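Local coordinates for MOSUB1, transcription cofactor (Magnaporthe oryzae, PDB 4AGH), which binds single-stranded DNA and, as a member of the PC4 coactivator family, probably assists transcription in the nucleus, at the interface of chains A and B. Residues are numbered along the deposited sequence; one frame, centred on the assembly and turned at random. Chains: chain A/B, MOSUB1, transcription cofactor.

The interface of chains A and B. Residues chain A 66, 68, 91; chain B 108, 113, 115.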
# COMPACT_ATOMS: atom_id res chain seq x y z
N ASP A 66 4.90 14.90 -2.40
CA ASP A 66 4.97 13.88 -1.37
C ASP A 66 4.57 12.51 -1.89
O ASP A 66 3.70 12.40 -2.76
CB ASP A 66 4.07 14.26 -0.19
CG ASP A 66 4.52 15.53 0.50
OD1 ASP A 66 5.62 15.50 1.10
OD2 ASP A 66 3.81 16.55 0.44
N ILE A 68 3.79 8.30 -0.64
CA ILE A 68 3.55 7.36 0.43
C ILE A 68 4.19 6.05 0.00
O ILE A 68 3.71 5.38 -0.92
CB ILE A 68 2.04 7.16 0.71
CG1 ILE A 68 1.38 8.45 1.21
CG2 ILE A 68 1.84 6.06 1.74
CD1 ILE A 68 1.03 9.45 0.11
N VAL A 91 0.02 11.14 -3.75
CA VAL A 91 -1.03 11.45 -2.79
C VAL A 91 -2.39 11.09 -3.37
O VAL A 91 -3.23 10.54 -2.66
CB VAL A 91 -0.96 12.93 -2.38
CG1 VAL A 91 -2.18 13.32 -1.54
CG2 VAL A 91 0.34 13.17 -1.61
N LEU B 108 0.30 14.03 6.23
CA LEU B 108 -0.02 14.57 4.90
C LEU B 108 -0.79 15.90 4.99
O LEU B 108 -0.56 16.81 4.19
CB LEU B 108 -0.79 13.54 4.06
CG LEU B 108 0.03 12.31 3.62
CD1 LEU B 108 -0.89 11.26 2.99
CD2 LEU B 108 1.11 12.73 2.63
N HIS B 113 -1.94 18.60 2.28
CA HIS B 113 -2.89 17.79 1.52
C HIS B 113 -4.22 17.61 2.22
O HIS B 113 -4.28 17.31 3.42
CB HIS B 113 -2.28 16.43 1.17
CG HIS B 113 -1.02 16.55 0.38
ND1 HIS B 113 0.23 16.38 0.94
CD2 HIS B 113 -0.80 16.90 -0.92
CE1 HIS B 113 1.16 16.59 0.02
NE2 HIS B 113 0.55 16.90 -1.11
N ILE B 115 -7.07 15.50 3.20
CA ILE B 115 -7.33 14.07 3.37
C ILE B 115 -8.58 13.87 4.22
O ILE B 115 -8.73 14.50 5.27
CB ILE B 115 -6.16 13.35 4.08
CG1 ILE B 115 -4.81 13.72 3.46
CG2 ILE B 115 -6.39 11.85 4.08
CD1 ILE B 115 -4.51 13.06 2.14
O HOH W 1 2.58 16.22 -3.33
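A:Val91, first residue of its own helix, and B:His113 form the apolar centre, with 46 and 44 Å² hidden by the partner: CG2 of A:Val91 sits over the centre of the B:His113 imidazole, 3.7 Å above the ring plane, a CH-pi contact. Its other methyl, CG1, lies anti to the backbone N (chi1 171°), 3.9 Å from CD2 of B:His113. Both methyls lie on the same side of the ring, CG2 over its centre and CG1 overhanging the CG-CD2 edge.

Beside it is a smaller methyl contact: CD1 of A:Ile68 lies 3.9 Å from CD1 of B:Leu108, and the leucine CD2 is nearly as near, at 4.1 Å from the isoleucine CD1. This joins strand 65-76 of one chain to the end of helix 91-110 of the other, one half of a two-fold symmetric pair of contacts. The PC4 family dimerises through such helices, so the interface is plausibly the biological one.

At the polar rim the A:Asp66 carboxylate comes to the ring's edge, its plane turned 86° from the imidazole. OD2 approaches in the ring plane, but too close to the carbon CE1, which makes the modelled ring orientation doubtful; turned over about CB-CG, the ring would present NE2 there. For the ring as modelled, ND1 makes a weak hydrogen bond to the B:Leu108 carbonyl within chain B, and a water bridges the chains, 3.1 Å from B:His113 NE2 and 2.8 Å from the backbone N of A:Asp66.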